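Local coordinates for abietadiene synthase, chloroplastic (Abies grandis, PDB 3S9V), which is a chloroplast enzyme of the terpene synthase family, a long and mostly helical protein with an N-terminal helical domain and a metal-binding domain, at residues A[181-186]-A[209-214]; A[199-204]-A[356-361]. All coordinates share one frame; numbering follows the deposited sequence.

Contact 1. Residues A[181-186]-A[209-214]; sequences EKREAK and LQEIVD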
loop_
_atom_site.group_PDB
_atom_site.type_symbol
_atom_site.label_atom_id
_atom_site.label_comp_id
_atom_site.label_asym_id
_atom_site.label_seq_id
_atom_site.Cartn_x
_atom_site.Cartn_y
_atom_site.Cartn_z
ATOM N N GLU A 181 18.687 -10.954 -36.146
ATOM C CA GLU A 181 19.932 -10.202 -36.217
ATOM C C GLU A 181 20.202 -9.472 -34.903
ATOM O O GLU A 181 21.343 -9.420 -34.429
ATOM C CB GLU A 181 19.869 -9.190 -37.365
ATOM C CG GLU A 181 21.100 -8.303 -37.481
ATOM C CD GLU A 181 20.940 -7.213 -38.528
ATOM O OE1 GLU A 181 21.874 -6.395 -38.684
ATOM O OE2 GLU A 181 19.880 -7.177 -39.193
ATOM N N LYS A 182 19.147 -8.911 -34.315
ATOM C CA LYS A 182 19.275 -8.175 -33.065
ATOM C C LYS A 182 19.642 -9.100 -31.912
ATOM O O LYS A 182 20.412 -8.721 -31.033
ATOM C CB LYS A 182 17.973 -7.438 -32.738
ATOM C CG LYS A 182 18.089 -6.532 -31.527
ATOM C CD LYS A 182 16.777 -5.826 -31.207
ATOM C CE LYS A 182 16.910 -4.969 -29.948
ATOM N NZ LYS A 182 15.639 -4.281 -29.584
ATOM N N ARG A 183 19.086 -10.309 -31.912
ATOM C CA ARG A 183 19.384 -11.275 -30.861
ATOM C C ARG A 183 20.863 -11.620 -30.924
ATOM O O ARG A 183 21.536 -11.705 -29.896
ATOM C CB ARG A 183 18.557 -12.552 -31.044
ATOM C CG ARG A 183 19.030 -13.729 -30.190
ATOM C CD ARG A 183 18.155 -14.960 -30.386
ATOM N NE ARG A 183 18.625 -16.108 -29.612
ATOM C CZ ARG A 183 19.655 -16.874 -29.957
ATOM N NH1 ARG A 183 20.332 -16.627 -31.072
ATOM N NH2 ARG A 183 20.017 -17.884 -29.180
ATOM N N GLU A 184 21.366 -11.813 -32.139
ATOM C CA GLU A 184 22.765 -12.156 -32.327
ATOM C C GLU A 184 23.674 -11.056 -31.790
ATOM O O GLU A 184 24.709 -11.339 -31.189
ATOM C CB GLU A 184 23.064 -12.390 -33.807
ATOM C CG GLU A 184 24.179 -13.391 -34.033
ATOM C CD GLU A 184 23.730 -14.819 -33.779
ATOM O OE1 GLU A 184 24.602 -15.705 -33.630
ATOM O OE2 GLU A 184 22.503 -15.056 -33.742
ATOM N N ALA A 185 23.286 -9.803 -32.008
ATOM C CA ALA A 185 24.072 -8.666 -31.539
ATOM C C ALA A 185 23.896 -8.453 -30.038
ATOM O O ALA A 185 24.588 -7.636 -29.426
ATOM C CB ALA A 185 23.666 -7.410 -32.289
ATOM N N LYS A 186 22.962 -9.192 -29.450
ATOM C CA LYS A 186 22.685 -9.087 -28.022
ATOM C C LYS A 186 23.474 -10.162 -27.277
ATOM O O LYS A 186 23.981 -9.930 -26.183
ATOM C CB LYS A 186 21.182 -9.259 -27.776
ATOM C CG LYS A 186 20.703 -8.910 -26.371
ATOM C CD LYS A 186 19.176 -8.952 -26.304
ATOM C CE LYS A 186 18.656 -8.615 -24.911
ATOM N NZ LYS A 186 17.168 -8.678 -24.845
ATOM N N LEU A 209 19.481 -19.473 -24.860
ATOM C CA LEU A 209 20.919 -19.211 -24.797
ATOM C C LEU A 209 21.717 -20.511 -24.889
ATOM O O LEU A 209 22.918 -20.537 -24.624
ATOM C CB LEU A 209 21.253 -18.513 -23.479
ATOM C CG LEU A 209 20.448 -17.256 -23.175
ATOM C CD1 LEU A 209 20.581 -16.929 -21.705
ATOM C CD2 LEU A 209 20.928 -16.099 -24.049
ATOM N N GLN A 210 21.036 -21.586 -25.267
ATOM C CA GLN A 210 21.639 -22.909 -25.383
ATOM C C GLN A 210 22.870 -23.032 -26.277
ATOM O O GLN A 210 23.619 -23.997 -26.158
ATOM C CB GLN A 210 20.602 -23.906 -25.887
ATOM C CG GLN A 210 19.364 -24.007 -25.042
ATOM C CD GLN A 210 18.418 -25.044 -25.580
ATOM O OE1 GLN A 210 18.732 -26.231 -25.591
ATOM N NE2 GLN A 210 17.253 -24.604 -26.041
ATOM N N GLU A 211 23.076 -22.088 -27.186
ATOM C CA GLU A 211 24.229 -22.178 -28.073
ATOM C C GLU A 211 25.454 -21.439 -27.535
ATOM O O GLU A 211 26.570 -21.678 -27.996
ATOM C CB GLU A 211 23.896 -21.622 -29.466
ATOM C CG GLU A 211 22.551 -22.035 -30.038
ATOM C CD GLU A 211 21.530 -20.904 -29.988
ATOM O OE1 GLU A 211 21.246 -20.407 -28.875
ATOM O OE2 GLU A 211 21.012 -20.509 -31.059
ATOM N N ILE A 212 25.269 -20.559 -26.556
ATOM C CA ILE A 212 26.409 -19.801 -26.052
ATOM C C ILE A 212 26.755 -19.981 -24.583
ATOM O O ILE A 212 27.623 -19.278 -24.067
ATOM C CB ILE A 212 26.208 -18.287 -26.276
ATOM C CG1 ILE A 212 25.230 -17.735 -25.230
ATOM C CG2 ILE A 212 25.682 -18.040 -27.688
ATOM C CD1 ILE A 212 25.068 -16.234 -25.260
ATOM N N VAL A 213 26.114 -20.923 -23.907
ATOM C CA VAL A 213 26.373 -21.085 -22.487
ATOM C C VAL A 213 27.278 -22.270 -22.097
ATOM O O VAL A 213 27.305 -23.296 -22.777
ATOM C CB VAL A 213 25.014 -21.152 -21.735
ATOM C CG1 VAL A 213 24.437 -22.561 -21.780
ATOM C CG2 VAL A 213 25.183 -20.665 -20.330
ATOM N N ASP A 214 28.043 -22.099 -21.017
ATOM C CA ASP A 214 28.930 -23.154 -20.497
ATOM C C ASP A 214 28.104 -23.891 -19.450
ATOM O O ASP A 214 28.031 -23.459 -18.302
ATOM C CB ASP A 214 30.167 -22.549 -19.820
ATOM C CG ASP A 214 31.119 -23.612 -19.273
ATOM O OD1 ASP A 214 30.641 -24.687 -18.852
ATOM O OD2 ASP A 214 32.346 -23.367 -19.246
#
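Arg183 on helix 174-187 meets Glu211 in a salt bridge. Glu211 lies in the loop between helices 192-197 and 215-219. With Glu184 they form a salt-bridge network that holds this loop against helix 174-187. The all-helical surroundings are consistent with the extra N-terminal helical domain of three-domain diterpene synthases. The two backbones stay well apart, since the nearest CA atoms, those of Arg183 and Leu209, are 10.1 Å from each other. Arg183 bridges this gap. Its CG is anti to the backbone N (chi1 167°). The chain runs straight out to NE and then turns at chi4, which sets the NH2 edge toward Glu211.

Glu211 comes to the edge of that group. Its OE1 lies in the guanidinium plane, 2.8 Å from Arg183 NH2. The hydrogen bond here is weak, with an N-H...O angle of 130°. The carboxylate is turned 37° out of the guanidinium plane, and Glu211 OE2 stands 3.4 Å from the same NH2. Glu184 reaches the other terminal nitrogen, with its OE2 a long 3.8 Å from Arg183 NH1. The two acids thus share one buried arginine, whose charge probably eases their mutual repulsion.

Further acceptors help to fix the guanidinium. Arg183 NE donates to Ile153 O on helix 151-164, and NH2 also donates to Gly208 O. Pro156 and Ala157 of the same helix touch the arginine side chain. Glu211 is more exposed and sits in a turn of the loop, where Ile212 N bonds to Leu209 O at 3.0 Å.

Contact 2. Residues A[199-204]-A[356-361]; sequences PTTLLY and LGQTQR
Gln358 lays the end of its side chain against Thr201 and brushes Thr200 beside it. The contact joins surface loops of two helical lobes, probably the two N-terminal helical domains of a three-domain terpene synthase, so it probably lies at a domain interface. The amide of Gln358 carries nearly all of it. With chi1 at -72° the chain leaves on the side of the backbone N, opposite the carbonyl carbon, and stays extended beyond CG to reach the other loop. The backbones are not close: the nearest CA pair, Thr200 and Leu356, is 8.4 Å apart.

Gln358 NE2 donates a hydrogen bond to Thr201 OG1 at 3.2 Å, with an N-H...O angle of 140°. The hydroxyl oxygen is tilted 20° out of the amide plane. Gln358 OE1 is 3.3 Å from the same Thr201 OG1. The aliphatic parts of the threonines complete the contact. Thr201 CG2 is 3.9 Å from Gln358 NE2, and Thr200 CB is 4.1 Å from that nitrogen.

Thr201 opens a short 3-10 segment that runs through Tyr204. Its carbonyl takes part in this turn, since Tyr204 N bonds to Thr201 O at 3.1 Å. Just before it, Thr200 OG1 accepts a weak bond from Leu202 N at 3.4 Å, in the manner of an ST turn. Thr201 also touches Phe355.

Residues 199-204 follow helix 192-197, and Tyr204 at their end makes a cation-pi contact with Lys450, which lies between the short strands 447-448 and 452-453. Residues 356-361 lead into helix 363-373, and Arg361 packs on Cys389 and Tyr393 of helix 381-397.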
loop_
_atom_site.group_PDB
_atom_site.type_symbol
_atom_site.label_atom_id
_atom_site.label_comp_id
_atom_site.label_asym_id
_atom_site.label_seq_id
_atom_site.Cartn_x
_atom_site.Cartn_y
_atom_site.Cartn_z
ATOM N N PRO A 199 23.341 -16.138 -9.662
ATOM C CA PRO A 199 22.111 -16.378 -10.420
ATOM C C PRO A 199 21.554 -15.011 -10.820
ATOM O O PRO A 199 21.567 -14.077 -10.017
ATOM C CB PRO A 199 21.211 -17.091 -9.409
ATOM C CG PRO A 199 22.193 -17.772 -8.476
ATOM C CD PRO A 199 23.256 -16.714 -8.306
ATOM N N THR A 200 21.095 -14.877 -12.057
ATOM C CA THR A 200 20.538 -13.610 -12.516
ATOM C C THR A 200 19.319 -13.925 -13.356
ATOM O O THR A 200 19.108 -15.082 -13.714
ATOM C CB THR A 200 21.542 -12.815 -13.379
ATOM O OG1 THR A 200 21.807 -13.538 -14.587
ATOM C CG2 THR A 200 22.851 -12.593 -12.619
ATOM N N THR A 201 18.525 -12.911 -13.692
ATOM C CA THR A 201 17.328 -13.158 -14.486
ATOM C C THR A 201 17.617 -13.689 -15.895
ATOM O O THR A 201 16.696 -14.063 -16.621
ATOM C CB THR A 201 16.432 -11.910 -14.557
ATOM O OG1 THR A 201 17.144 -10.828 -15.160
ATOM C CG2 THR A 201 15.987 -11.509 -13.149
ATOM N N LEU A 202 18.889 -13.730 -16.287
ATOM C CA LEU A 202 19.238 -14.283 -17.595
ATOM C C LEU A 202 18.894 -15.778 -17.572
ATOM O O LEU A 202 18.483 -16.354 -18.581
ATOM C CB LEU A 202 20.734 -14.111 -17.878
ATOM C CG LEU A 202 21.206 -12.748 -18.378
ATOM C CD1 LEU A 202 22.722 -12.656 -18.248
ATOM C CD2 LEU A 202 20.766 -12.551 -19.817
ATOM N N LEU A 203 19.065 -16.395 -16.407
ATOM C CA LEU A 203 18.771 -17.821 -16.231
ATOM C C LEU A 203 17.293 -18.140 -16.431
ATOM O O LEU A 203 16.917 -19.302 -16.601
ATOM C CB LEU A 203 19.201 -18.281 -14.835
ATOM C CG LEU A 203 20.689 -18.104 -14.533
ATOM C CD1 LEU A 203 20.968 -18.519 -13.102
ATOM C CD2 LEU A 203 21.507 -18.922 -15.511
ATOM N N TYR A 204 16.459 -17.106 -16.394
ATOM C CA TYR A 204 15.024 -17.261 -16.575
ATOM C C TYR A 204 14.718 -17.681 -18.003
ATOM O O TYR A 204 13.651 -18.221 -18.285
ATOM C CB TYR A 204 14.329 -15.934 -16.252
ATOM C CG TYR A 204 12.822 -15.950 -16.300
ATOM C CD1 TYR A 204 12.130 -15.117 -17.176
ATOM C CD2 TYR A 204 12.080 -16.748 -15.427
ATOM C CE1 TYR A 204 10.740 -15.070 -17.183
ATOM C CE2 TYR A 204 10.683 -16.713 -15.428
ATOM C CZ TYR A 204 10.020 -15.869 -16.310
ATOM O OH TYR A 204 8.640 -15.824 -16.329
ATOM N N LEU A 356 19.707 -7.200 -7.819
ATOM C CA LEU A 356 21.086 -6.858 -7.506
ATOM C C LEU A 356 21.898 -6.972 -8.797
ATOM O O LEU A 356 21.717 -7.914 -9.572
ATOM C CB LEU A 356 21.640 -7.810 -6.431
ATOM C CG LEU A 356 23.110 -7.662 -5.998
ATOM C CD1 LEU A 356 23.306 -8.280 -4.625
ATOM C CD2 LEU A 356 24.035 -8.334 -7.004
ATOM N N GLY A 357 22.763 -5.995 -9.040
ATOM C CA GLY A 357 23.599 -6.023 -10.227
ATOM C C GLY A 357 22.943 -5.761 -11.572
ATOM O O GLY A 357 23.514 -6.103 -12.607
ATOM N N GLN A 358 21.755 -5.166 -11.573
ATOM C CA GLN A 358 21.059 -4.855 -12.821
ATOM C C GLN A 358 20.513 -3.440 -12.771
ATOM O O GLN A 358 20.422 -2.848 -11.699
ATOM C CB GLN A 358 19.919 -5.840 -13.054
ATOM C CG GLN A 358 20.373 -7.233 -13.434
ATOM C CD GLN A 358 19.206 -8.155 -13.720
ATOM O OE1 GLN A 358 18.253 -7.770 -14.403
ATOM N NE2 GLN A 358 19.277 -9.381 -13.205
ATOM N N THR A 359 20.149 -2.903 -13.932
ATOM C CA THR A 359 19.614 -1.543 -14.036
ATOM C C THR A 359 18.106 -1.563 -14.257
ATOM O O THR A 359 17.478 -0.517 -14.433
ATOM C CB THR A 359 20.270 -0.780 -15.218
ATOM O OG1 THR A 359 21.686 -0.719 -15.017
ATOM C CG2 THR A 359 19.727 0.643 -15.322
ATOM N N GLN A 360 17.523 -2.754 -14.239
ATOM C CA GLN A 360 16.094 -2.890 -14.463
ATOM C C GLN A 360 15.227 -2.446 -13.279
ATOM O O GLN A 360 15.567 -2.680 -12.118
ATOM C CB GLN A 360 15.760 -4.339 -14.812
ATOM C CG GLN A 360 14.302 -4.582 -15.148
ATOM C CD GLN A 360 13.946 -6.052 -15.114
ATOM O OE1 GLN A 360 14.604 -6.878 -15.751
ATOM N NE2 GLN A 360 12.899 -6.391 -14.367
ATOM N N ARG A 361 14.110 -1.802 -13.605
ATOM C CA ARG A 361 13.128 -1.334 -12.633
ATOM C C ARG A 361 11.981 -0.683 -13.394
ATOM O O ARG A 361 12.159 -0.228 -14.529
ATOM C CB ARG A 361 13.744 -0.323 -11.663
ATOM C CG ARG A 361 14.217 0.973 -12.306
ATOM C CD ARG A 361 14.816 1.897 -11.269
ATOM N NE ARG A 361 15.470 3.047 -11.881
ATOM C CZ ARG A 361 16.087 4.004 -11.195
ATOM N NH1 ARG A 361 16.132 3.948 -9.870
ATOM N NH2 ARG A 361 16.658 5.017 -11.835
#

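How the contacts relate
From the N terminus the chain passes through 181-186, then 199-204, 209-214 and 356-361. The segments alternate, so the two contacts cross rather than nest. Contact 1 closes a short loop of 22 residues that includes helix 192-197. Contact 2 starts inside that loop and closes a much longer one of 151 residues. Contact 1 ties helix 174-187 to the loop before helix 215-219. Contact 2 ties an earlier part of this same loop to the one before helix 363-373. Their centres are about 17 Å apart, and they touch where Leu209 CD1 packs 3.8 Å from Leu202 O.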